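Local coordinates for protein beta-galactosidase (Trichoderma reesei, PDB 3OG2) that probably hydrolyses terminal non-reducing beta-D-galactose residues from beta-D-galactosides, as a glycoside hydrolase of family 35, at residues Y588-V593 / V602-N607; Q727-T732 / N762-L767; A164-G169 / I208-I213; P373-A378 / T397-K402. All coordinates share one frame; numbering follows the deposited sequence.

Interaction 1 of 4, residues Y588-V593 / V602-N607; sequences YLIRSV and VQADFN. With NAG (2-acetamido-2-deoxy-beta-D-glucopyranose), chain B.
Leu589 pairs with Asp605 and Val593 with Val602 in an antiparallel beta hairpin whose register slips by one residue at a classic bulge, where Arg591 and Ser592 both face Gln603. The bulge is unequally bonded: Arg591 N reaches Gln603 O at 2.8 Å, whereas the bond from Ser592 N to the same oxygen is weak. A second classic bulge sets Tyr588 and Leu589 against Asp605. At the Arg591-Ser592 bulge, Arg591 points toward the facing strand, and its side chain, extended from CG to NE, grips the Asp605 carboxylate side-on in a salt bridge. Arg591 NE meets Asp605 OD1 at 2.8 Å and Arg591 NH2 meets Asp605 OD2 at 2.8 Å, both nearly straight. The two oxygens lie close to the guanidinium plane, yet the nitrogens come from above the carboxylate plane, the groups being turned 48° apart. Leu589 CD2 sits over the centre of one guanidinium face, 3.5 Å above it. On the face opposite Leu589 and Asp605, Ile590 CD1 packs on Ala604 CB at 3.7 Å and also touches Val602. At the hairpin's open end Asn607 CB lies over one face of the Tyr588 ring, offset toward its rim, a CH-pi contact. Asn607 ND2 carries the N-linked sugar, whose O5 approaches Tyr588 CD1 at 3.3 Å; Tyr588 OH bonds Ile354 N. Arg591 also reaches Asp60 and His63, and Asp605 also bonds Thr983 and Gly984. The buried charges are thus paired and shared with other parts of the chain, which would probably keep the ion pair fixed and tie this domain 3 hairpin to its neighbours.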
# COMPACT_ATOMS: atom_id res chain seq x y z
N TYR A 588 0.52 12.36 18.33
CA TYR A 588 1.01 11.64 17.17
C TYR A 588 -0.11 11.14 16.28
O TYR A 588 0.04 11.02 15.06
CB TYR A 588 1.84 10.49 17.69
CG TYR A 588 2.27 9.41 16.73
CD1 TYR A 588 3.36 9.52 15.87
CD2 TYR A 588 1.56 8.21 16.75
CE1 TYR A 588 3.75 8.50 15.02
CE2 TYR A 588 1.93 7.15 15.92
CZ TYR A 588 3.02 7.33 15.06
OH TYR A 588 3.40 6.28 14.25
N LEU A 589 -1.27 10.86 16.89
CA LEU A 589 -2.45 10.46 16.18
C LEU A 589 -3.67 10.77 17.05
O LEU A 589 -3.65 10.41 18.24
CB LEU A 589 -2.45 8.95 15.87
CG LEU A 589 -3.69 8.38 15.17
CD1 LEU A 589 -3.92 9.04 13.79
CD2 LEU A 589 -3.53 6.88 14.99
N ILE A 590 -4.71 11.38 16.49
CA ILE A 590 -6.02 11.37 17.13
C ILE A 590 -6.91 10.45 16.33
O ILE A 590 -7.11 10.67 15.14
CB ILE A 590 -6.62 12.78 17.22
CG1 ILE A 590 -5.69 13.70 17.99
CG2 ILE A 590 -8.03 12.69 17.77
CD1 ILE A 590 -5.52 13.36 19.47
N ARG A 591 -7.33 9.37 16.98
CA ARG A 591 -8.11 8.35 16.30
C ARG A 591 -9.58 8.70 16.27
O ARG A 591 -10.22 8.47 15.23
CB ARG A 591 -7.96 6.98 17.02
CG ARG A 591 -6.54 6.44 16.91
CD ARG A 591 -6.45 5.14 17.79
NE ARG A 591 -5.07 4.66 17.65
CZ ARG A 591 -4.64 3.92 16.65
NH1 ARG A 591 -5.44 3.47 15.69
NH2 ARG A 591 -3.35 3.60 16.64
N SER A 592 -10.14 9.20 17.35
CA SER A 592 -11.60 9.41 17.40
C SER A 592 -11.91 10.26 18.61
O SER A 592 -11.11 10.37 19.55
CB SER A 592 -12.32 8.07 17.56
OG SER A 592 -11.98 7.42 18.79
N VAL A 593 -13.10 10.80 18.62
CA VAL A 593 -13.72 11.42 19.79
C VAL A 593 -15.13 10.86 19.92
O VAL A 593 -15.75 10.40 18.93
CB VAL A 593 -13.78 12.96 19.69
CG1 VAL A 593 -12.35 13.51 19.65
CG2 VAL A 593 -14.62 13.38 18.48
N VAL A 602 -11.48 11.05 24.11
CA VAL A 602 -10.59 11.09 22.96
C VAL A 602 -9.77 9.79 22.95
O VAL A 602 -9.23 9.42 24.00
CB VAL A 602 -9.66 12.30 23.10
CG1 VAL A 602 -8.74 12.39 21.87
CG2 VAL A 602 -10.45 13.59 23.30
N GLN A 603 -9.64 9.18 21.79
CA GLN A 603 -8.68 8.11 21.63
C GLN A 603 -7.48 8.64 20.85
O GLN A 603 -7.71 9.21 19.77
CB GLN A 603 -9.34 6.93 20.88
CG GLN A 603 -10.48 6.29 21.69
CD GLN A 603 -10.04 5.68 23.01
OE1 GLN A 603 -10.64 6.02 24.07
NE2 GLN A 603 -9.06 4.78 23.00
N ALA A 604 -6.30 8.46 21.37
CA ALA A 604 -5.12 9.12 20.82
C ALA A 604 -3.87 8.23 20.98
O ALA A 604 -3.87 7.40 21.89
CB ALA A 604 -4.88 10.41 21.56
N ASP A 605 -2.89 8.47 20.13
CA ASP A 605 -1.59 7.84 20.30
C ASP A 605 -0.54 8.93 20.51
O ASP A 605 -0.64 10.01 19.93
CB ASP A 605 -1.15 6.99 19.11
CG ASP A 605 -1.98 5.73 18.96
OD1 ASP A 605 -3.15 5.66 19.38
OD2 ASP A 605 -1.42 4.71 18.39
N PHE A 606 0.45 8.61 21.34
CA PHE A 606 1.52 9.52 21.64
C PHE A 606 2.88 8.85 21.47
O PHE A 606 3.16 7.80 22.05
CB PHE A 606 1.42 9.97 23.11
CG PHE A 606 0.08 10.62 23.40
CD1 PHE A 606 -0.15 11.94 23.03
CD2 PHE A 606 -0.92 9.89 24.05
CE1 PHE A 606 -1.36 12.57 23.29
CE2 PHE A 606 -2.14 10.53 24.31
CZ PHE A 606 -2.36 11.84 23.94
N ASN A 607 3.74 9.42 20.62
CA ASN A 607 5.08 8.83 20.47
C ASN A 607 6.12 9.71 21.19
O ASN A 607 7.27 9.24 21.36
CB ASN A 607 5.49 8.61 19.03
CG ASN A 607 5.73 9.91 18.26
OD1 ASN A 607 5.15 10.95 18.58
ND2 ASN A 607 6.60 9.83 17.26
C1 NAG B . 7.02 11.02 16.61
C2 NAG B . 8.40 10.73 15.95
C3 NAG B . 8.86 11.95 15.16
C4 NAG B . 7.76 12.30 14.10
C5 NAG B . 6.40 12.46 14.83
C6 NAG B . 5.27 12.60 13.81
C7 NAG B . 9.69 9.28 17.44
C8 NAG B . 10.71 9.24 18.53
N2 NAG B . 9.36 10.50 17.00
O3 NAG B . 10.05 11.56 14.44
O4 NAG B . 8.08 13.58 13.57
O5 NAG B . 6.13 11.23 15.51
O6 NAG B . 4.11 13.00 14.53
O7 NAG B . 9.07 8.28 17.03

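Interaction 2 of 4, residues Q727-T732 / N762-L767. With NAG (2-acetamido-2-deoxy-beta-D-glucopyranose), chain F.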
# COMPACT_ATOMS: atom_id res chain seq x y z
N GLN A 727 27.92 -34.36 -20.45
CA GLN A 727 27.79 -32.92 -20.43
C GLN A 727 26.29 -32.63 -20.25
O GLN A 727 25.47 -33.14 -21.00
CB GLN A 727 28.30 -32.32 -21.73
CG GLN A 727 29.80 -32.58 -21.97
CD GLN A 727 30.77 -32.10 -20.92
OE1 GLN A 727 31.87 -32.70 -20.80
NE2 GLN A 727 30.42 -31.06 -20.16
N LEU A 728 26.00 -31.80 -19.27
CA LEU A 728 24.63 -31.41 -19.00
C LEU A 728 24.41 -29.93 -19.28
O LEU A 728 25.16 -29.06 -18.80
CB LEU A 728 24.35 -31.65 -17.50
CG LEU A 728 22.99 -31.17 -17.01
CD1 LEU A 728 21.89 -32.01 -17.68
CD2 LEU A 728 22.99 -31.29 -15.48
N PHE A 729 23.39 -29.62 -20.03
CA PHE A 729 22.92 -28.27 -20.31
C PHE A 729 21.62 -28.17 -19.58
O PHE A 729 20.77 -29.08 -19.76
CB PHE A 729 22.71 -28.05 -21.83
CG PHE A 729 21.86 -26.83 -22.10
CD1 PHE A 729 22.39 -25.58 -21.84
CD2 PHE A 729 20.58 -26.97 -22.61
CE1 PHE A 729 21.62 -24.46 -22.09
CE2 PHE A 729 19.81 -25.85 -22.88
CZ PHE A 729 20.35 -24.59 -22.63
N LEU A 730 21.43 -27.15 -18.78
CA LEU A 730 20.19 -26.97 -18.06
C LEU A 730 19.72 -25.53 -18.08
O LEU A 730 20.42 -24.62 -17.66
CB LEU A 730 20.48 -27.41 -16.64
CG LEU A 730 19.39 -27.71 -15.71
CD1 LEU A 730 18.45 -28.85 -16.15
CD2 LEU A 730 20.03 -28.07 -14.36
N SER A 731 18.54 -25.30 -18.63
CA SER A 731 17.95 -23.98 -18.71
C SER A 731 16.84 -23.88 -17.68
O SER A 731 15.85 -24.64 -17.77
CB SER A 731 17.46 -23.74 -20.14
OG SER A 731 16.88 -22.45 -20.27
N THR A 732 17.05 -23.05 -16.67
CA THR A 732 16.06 -22.90 -15.58
C THR A 732 15.43 -21.54 -15.60
O THR A 732 15.97 -20.55 -16.10
CB THR A 732 16.70 -23.21 -14.20
OG1 THR A 732 17.83 -22.32 -14.00
CG2 THR A 732 17.16 -24.65 -14.08
N ASN A 762 20.89 -20.17 -18.38
CA ASN A 762 21.43 -21.31 -19.12
C ASN A 762 22.69 -21.72 -18.37
O ASN A 762 23.64 -20.95 -18.21
CB ASN A 762 21.73 -20.94 -20.58
CG ASN A 762 20.42 -20.80 -21.35
OD1 ASN A 762 19.43 -21.46 -21.05
ND2 ASN A 762 20.48 -19.91 -22.30
N SER A 763 22.72 -22.94 -17.87
CA SER A 763 23.91 -23.43 -17.21
C SER A 763 24.42 -24.68 -17.90
O SER A 763 23.68 -25.54 -18.36
CB SER A 763 23.53 -23.75 -15.76
OG SER A 763 22.94 -22.61 -15.11
N SER A 764 25.74 -24.83 -17.93
CA SER A 764 26.38 -26.00 -18.47
C SER A 764 27.29 -26.62 -17.43
O SER A 764 28.12 -25.92 -16.86
CB SER A 764 27.17 -25.57 -19.71
OG SER A 764 26.22 -25.19 -20.74
N TYR A 765 27.14 -27.91 -17.20
CA TYR A 765 27.90 -28.59 -16.18
C TYR A 765 28.48 -29.86 -16.76
O TYR A 765 27.90 -30.51 -17.64
CB TYR A 765 26.96 -28.94 -15.01
CG TYR A 765 26.28 -27.79 -14.29
CD1 TYR A 765 27.02 -26.84 -13.55
CD2 TYR A 765 24.91 -27.58 -14.31
CE1 TYR A 765 26.42 -25.77 -12.88
CE2 TYR A 765 24.28 -26.51 -13.65
CZ TYR A 765 25.05 -25.62 -12.93
OH TYR A 765 24.42 -24.55 -12.28
N THR A 766 29.64 -30.29 -16.26
CA THR A 766 30.19 -31.58 -16.60
C THR A 766 29.85 -32.56 -15.48
O THR A 766 30.04 -32.23 -14.29
CB THR A 766 31.72 -31.49 -16.75
OG1 THR A 766 32.00 -30.55 -17.80
CG2 THR A 766 32.35 -32.82 -17.09
N LEU A 767 29.36 -33.72 -15.88
CA LEU A 767 29.08 -34.79 -14.91
C LEU A 767 30.19 -35.83 -15.15
O LEU A 767 30.11 -36.61 -16.09
CB LEU A 767 27.69 -35.38 -15.05
CG LEU A 767 26.53 -34.34 -15.12
CD1 LEU A 767 25.21 -35.09 -15.36
CD2 LEU A 767 26.49 -33.46 -13.89
C1 NAG F . 19.47 -19.91 -23.20
C2 NAG F . 18.99 -18.47 -23.32
C3 NAG F . 17.91 -18.36 -24.40
C4 NAG F . 18.31 -19.07 -25.70
C5 NAG F . 18.88 -20.48 -25.43
C6 NAG F . 19.42 -21.13 -26.70
C7 NAG F . 19.14 -17.04 -21.35
C8 NAG F . 18.65 -16.64 -20.01
N2 NAG F . 18.46 -17.93 -22.09
O3 NAG F . 17.73 -16.96 -24.58
O4 NAG F . 17.25 -19.23 -26.61
O5 NAG F . 19.94 -20.32 -24.50
O6 NAG F . 19.26 -22.54 -26.64
O7 NAG F . 20.28 -16.71 -21.63
O HOH W 1 28.29 -29.03 -20.47
O HOH W 2 34.45 -31.32 -19.57
O HOH W 3 20.29 -23.34 -15.09
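Phe729 and Asn762 meet on one face of an antiparallel strand pair in a second all-beta domain, where strand 760-767 borders strand 726-733 in a three-stranded sheet. The ring's CE1 lies 3.8 Å from Asn762 CB, and ring and amide planes are inclined by 47°. CG of Phe729 is anti to the backbone N (chi1 163°), on the side from which the ring reaches Asn762; farther round, Ser764 OG stands at its edge. A smaller residue such as alanine at Phe729 would probably open a gap beside Asn762 and leave the asparagine side chain less firmly placed. Next to it, Ser731 OG donates to Asn762 OD1 at 2.8 Å, nearly along the C=O axis, while ND2 carries the N-linked sugar; the serine thus probably steadies the amide at the glycan's root. Farther along this face Gln727, its chain bent at chi2, donates through NE2 to Thr766 OG1 at 2.9 Å, close to the amide plane. On the other face Leu728 CB touches Leu767 CD1, and Leu728 CD2 comes to the edge of the Tyr765 ring. Backbone bonds link Leu728 with Tyr765 and Leu730 with Ser763 in both directions, fixing the register behind these side chains. Leu728 and Leu767 pack further on Leu778 of strand 775-782, and strand 803-811 flanks strand 726-733. One water donates to Leu730 O at 2.9 Å and is also hydrogen-bonded to Thr732 OG1 and Ser763 OG.

Interaction 3 of 4, residues A164-G169 / I208-I213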
# COMPACT_ATOMS: atom_id res chain seq x y z
N ALA A 164 -21.97 -5.73 0.79
CA ALA A 164 -21.33 -4.62 1.54
C ALA A 164 -21.62 -3.28 0.90
O ALA A 164 -21.06 -2.26 1.31
CB ALA A 164 -19.85 -4.88 1.63
N GLN A 165 -22.44 -3.20 -0.14
CA GLN A 165 -22.75 -1.90 -0.74
C GLN A 165 -23.52 -0.99 0.19
O GLN A 165 -24.27 -1.41 1.07
CB GLN A 165 -23.61 -2.15 -2.01
CG GLN A 165 -22.75 -2.70 -3.17
CD GLN A 165 -23.63 -3.08 -4.33
OE1 GLN A 165 -23.46 -2.56 -5.45
NE2 GLN A 165 -24.57 -4.01 -4.17
N ILE A 166 -23.30 0.31 -0.04
CA ILE A 166 -23.99 1.35 0.70
C ILE A 166 -25.52 1.23 0.58
O ILE A 166 -26.28 1.60 1.50
CB ILE A 166 -23.46 2.73 0.26
CG1 ILE A 166 -23.95 3.84 1.15
CG2 ILE A 166 -23.84 3.02 -1.21
CD1 ILE A 166 -23.33 5.21 0.89
N THR A 167 -26.02 0.63 -0.51
CA THR A 167 -27.46 0.41 -0.71
C THR A 167 -27.97 -0.64 0.25
O THR A 167 -29.19 -0.76 0.40
CB THR A 167 -27.70 -0.04 -2.16
OG1 THR A 167 -26.76 -1.02 -2.49
CG2 THR A 167 -27.48 1.13 -3.12
N ASN A 168 -27.11 -1.42 0.88
CA ASN A 168 -27.44 -2.42 1.89
C ASN A 168 -26.91 -2.03 3.27
O ASN A 168 -26.86 -2.89 4.13
CB ASN A 168 -26.78 -3.78 1.60
CG ASN A 168 -27.31 -4.32 0.32
OD1 ASN A 168 -28.53 -4.17 0.08
ND2 ASN A 168 -26.47 -4.93 -0.47
N GLY A 169 -26.52 -0.79 3.48
CA GLY A 169 -26.03 -0.38 4.79
C GLY A 169 -24.55 -0.63 5.00
O GLY A 169 -24.11 -0.57 6.15
N ILE A 208 -23.94 -6.09 -8.21
CA ILE A 208 -23.32 -4.79 -8.04
C ILE A 208 -24.22 -3.75 -8.70
O ILE A 208 -24.47 -3.88 -9.91
CB ILE A 208 -21.90 -4.78 -8.66
CG1 ILE A 208 -21.00 -5.79 -7.98
CG2 ILE A 208 -21.31 -3.38 -8.66
CD1 ILE A 208 -20.71 -5.51 -6.49
N ILE A 209 -24.71 -2.78 -7.91
CA ILE A 209 -25.59 -1.74 -8.46
C ILE A 209 -24.99 -0.36 -8.24
O ILE A 209 -25.54 0.60 -8.76
CB ILE A 209 -27.01 -1.80 -7.87
CG1 ILE A 209 -27.02 -1.67 -6.34
CG2 ILE A 209 -27.72 -3.08 -8.37
CD1 ILE A 209 -28.47 -1.59 -5.80
N VAL A 210 -23.88 -0.22 -7.48
CA VAL A 210 -23.21 1.06 -7.36
C VAL A 210 -22.53 1.38 -8.68
O VAL A 210 -22.45 0.53 -9.58
CB VAL A 210 -22.20 1.06 -6.19
CG1 VAL A 210 -23.01 0.91 -4.85
CG2 VAL A 210 -21.12 0.00 -6.33
N PRO A 211 -22.09 2.63 -8.84
CA PRO A 211 -21.47 3.00 -10.12
C PRO A 211 -20.17 2.23 -10.34
O PRO A 211 -19.41 1.96 -9.41
CB PRO A 211 -21.18 4.48 -9.98
CG PRO A 211 -22.21 4.94 -8.94
CD PRO A 211 -22.22 3.81 -7.94
N LEU A 212 -19.95 1.99 -11.65
CA LEU A 212 -18.70 1.35 -12.09
C LEU A 212 -17.73 2.43 -12.57
O LEU A 212 -18.12 3.30 -13.35
CB LEU A 212 -18.95 0.38 -13.28
CG LEU A 212 -19.94 -0.73 -12.97
CD1 LEU A 212 -20.20 -1.52 -14.26
CD2 LEU A 212 -19.41 -1.57 -11.82
N ILE A 213 -16.51 2.35 -12.10
CA ILE A 213 -15.45 3.30 -12.46
C ILE A 213 -14.28 2.51 -12.94
O ILE A 213 -13.96 1.43 -12.41
CB ILE A 213 -15.10 4.14 -11.23
CG1 ILE A 213 -14.16 5.31 -11.58
CG2 ILE A 213 -14.53 3.33 -10.07
CD1 ILE A 213 -14.10 6.40 -10.49
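Gln165 reaches across from the loop after helix 144-163 to the loop after helix 193-205, joining two helix-to-strand connections of the TIM-barrel domain. The polar part of the contact is concentrated on one atom. Gln165 OE1 accepts from two successive backbone amides, Ile209 N at 2.8 Å and Val210 N at 3.1 Å. The first lies in the carbonyl plane, on a lone pair; the second is tilted 28° from that plane. CG is anti to the carbonyl carbon (chi1 -74°) and the chain runs extended beyond it, which carries the amide to the facing loop. There NE2 is held as well, by the carbonyl oxygens of Ala162 and Gly207, so both ends of the buried amide are satisfied and its rotation is fixed. An alanine in place of Gln165 would probably leave the amides of Ile209 and Val210 without their acceptor and this part of the loop less firmly held. Apolar contacts flank the bonds. Val210 CG1 lies 4.0 Å from Gln165 CG, and it also meets Ile166 CG2 more loosely. Ile166 in turn packs on Ile173 of strand 172-177 and on Val26, placing this side of the contact against the barrel. At the more exposed margin Thr167 stands against Ile209, the two side chains crossing obliquely: Ile209 CD1 is 3.8 Å from Thr167 OG1 and 3.9 Å from Thr167 CG2.

Interaction 4 of 4, residues P373-A378 / T397-K402; sequences PGYITA and TPLLAK
Tyr375 opens the contact from the short, weakly bonded helix around 374-377, with its ring touching Leu399 of strand 394-400 through CD1 and CE1. CG is anti to the backbone N (chi1 164°), and Leu399 CD2 lies 3.7 Å from Tyr375 CE1 and 3.9 Å from Tyr375 CD1. The methyl group approaches the ring obliquely. The far end of the tyrosine belongs to the TIM-barrel side of the structure, where OH is hydrogen-bonded to Val316 O and the side chain touches Val41 of strand 38-47. Phe407, on the strand next to 394-400, also packs on this side chain. Two residues on, Thr377 takes part through its backbone. A water donates to Thr377 O at 2.8 Å and to Leu400 O at 3.0 Å, bridging two carbonyls that cannot bond each other directly. Ala378 then brings the chain nearest to the strand. Its CB rests on Leu399 CB at 3.7 Å, its CA lies 3.6 Å from Leu400 O, and Ala401 CB approaches the same CA from farther along. Immediately afterwards the chain pairs with the strand, Thr379 bonding to Leu400 through the backbone, so that the chain passes from the helix into strand 379-380, at one edge of the eight-stranded antiparallel sheet. Leu399 is therefore shared between Tyr375 and Ala378, and the side-chain contact is apolar. A polar link across the segments is carried by water, while direct backbone bonding begins only beyond Ala378; together they join the linker from the barrel to the first sheet of the following domain.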
# COMPACT_ATOMS: atom_id res chain seq x y z
N PRO A 373 -16.42 22.97 0.09
CA PRO A 373 -17.33 22.50 -0.99
C PRO A 373 -17.32 23.42 -2.19
O PRO A 373 -17.65 22.94 -3.29
CB PRO A 373 -18.70 22.54 -0.34
CG PRO A 373 -18.54 23.38 0.88
CD PRO A 373 -17.12 23.27 1.33
N GLY A 374 -16.92 24.67 -2.10
CA GLY A 374 -16.89 25.54 -3.24
C GLY A 374 -15.86 25.09 -4.22
O GLY A 374 -15.94 25.43 -5.42
N TYR A 375 -14.89 24.31 -3.79
CA TYR A 375 -13.92 23.74 -4.75
C TYR A 375 -14.60 22.88 -5.81
O TYR A 375 -14.20 22.81 -6.98
CB TYR A 375 -12.88 22.94 -3.96
CG TYR A 375 -12.03 22.00 -4.81
CD1 TYR A 375 -10.94 22.44 -5.54
CD2 TYR A 375 -12.35 20.63 -4.86
CE1 TYR A 375 -10.18 21.59 -6.31
CE2 TYR A 375 -11.59 19.75 -5.61
CZ TYR A 375 -10.50 20.24 -6.35
OH TYR A 375 -9.72 19.42 -7.10
N ILE A 376 -15.66 22.18 -5.44
CA ILE A 376 -16.30 21.24 -6.34
C ILE A 376 -16.93 21.94 -7.50
O ILE A 376 -16.91 21.41 -8.63
CB ILE A 376 -17.35 20.42 -5.60
CG1 ILE A 376 -16.69 19.55 -4.53
CG2 ILE A 376 -18.11 19.58 -6.63
CD1 ILE A 376 -17.65 18.88 -3.58
N THR A 377 -17.52 23.13 -7.24
CA THR A 377 -18.29 23.66 -8.39
C THR A 377 -17.55 24.82 -9.04
O THR A 377 -18.10 25.35 -10.01
CB THR A 377 -19.69 24.04 -7.93
OG1 THR A 377 -19.48 24.88 -6.78
CG2 THR A 377 -20.53 22.82 -7.53
N ALA A 378 -16.36 25.15 -8.57
CA ALA A 378 -15.50 26.13 -9.26
C ALA A 378 -15.07 25.49 -10.57
O ALA A 378 -14.88 24.27 -10.66
CB ALA A 378 -14.32 26.51 -8.39
N THR A 397 -2.91 28.53 -11.62
CA THR A 397 -4.10 27.98 -12.25
C THR A 397 -5.32 28.38 -11.46
O THR A 397 -5.38 28.05 -10.28
CB THR A 397 -4.01 26.44 -12.32
OG1 THR A 397 -2.78 26.06 -12.98
CG2 THR A 397 -5.19 25.89 -13.11
N PRO A 398 -6.26 29.08 -12.07
CA PRO A 398 -7.49 29.49 -11.39
C PRO A 398 -8.58 28.44 -11.49
O PRO A 398 -8.73 27.80 -12.53
CB PRO A 398 -7.91 30.76 -12.17
CG PRO A 398 -7.46 30.44 -13.56
CD PRO A 398 -6.19 29.64 -13.44
N LEU A 399 -9.37 28.34 -10.44
CA LEU A 399 -10.65 27.65 -10.44
C LEU A 399 -11.66 28.75 -10.06
O LEU A 399 -11.62 29.33 -8.97
CB LEU A 399 -10.79 26.49 -9.45
CG LEU A 399 -9.87 25.30 -9.77
CD1 LEU A 399 -8.43 25.51 -9.40
CD2 LEU A 399 -10.39 24.05 -9.06
N LEU A 400 -12.55 29.05 -10.99
CA LEU A 400 -13.37 30.25 -10.90
C LEU A 400 -14.85 29.96 -10.79
O LEU A 400 -15.37 29.04 -11.44
CB LEU A 400 -13.19 31.14 -12.15
CG LEU A 400 -11.74 31.63 -12.41
CD1 LEU A 400 -11.68 32.37 -13.73
CD2 LEU A 400 -11.23 32.51 -11.25
N ALA A 401 -15.54 30.80 -10.02
CA ALA A 401 -16.99 30.68 -9.83
C ALA A 401 -17.63 32.07 -9.75
O ALA A 401 -16.94 33.02 -9.31
CB ALA A 401 -17.31 29.91 -8.55
N LYS A 402 -18.88 32.21 -10.14
CA LYS A 402 -19.52 33.53 -10.08
C LYS A 402 -19.53 34.08 -8.66
O LYS A 402 -19.20 35.26 -8.48
CB LYS A 402 -20.97 33.52 -10.58
CG LYS A 402 -21.73 34.81 -10.21
CD LYS A 402 -22.70 35.27 -11.27
CE LYS A 402 -24.01 35.84 -10.75
NZ LYS A 402 -25.18 35.53 -11.62
O HOH W 4 -17.99 27.57 -11.73

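How the interactions relate
From the N terminus, interaction 3 comes first, closing a loop of 38 residues that contains strand 172-177 and helix 193-205 within the TIM barrel. Interaction 4 follows, closing 18 residues where the chain leaves the barrel for the domain 2 sheet. Interaction 1 closes the shortest loop, a hairpin in domain 3, and interaction 2 spans 29 residues in a later all-beta domain. All four lie in series; none nests within or crosses another. Interactions 3 and 4 have centres about 29 Å apart, while interaction 2 lies about 60 Å from interaction 1, centre to centre, on the opposite side of the chain's centre. Interactions 1 and 2 each include a glycosylated asparagine.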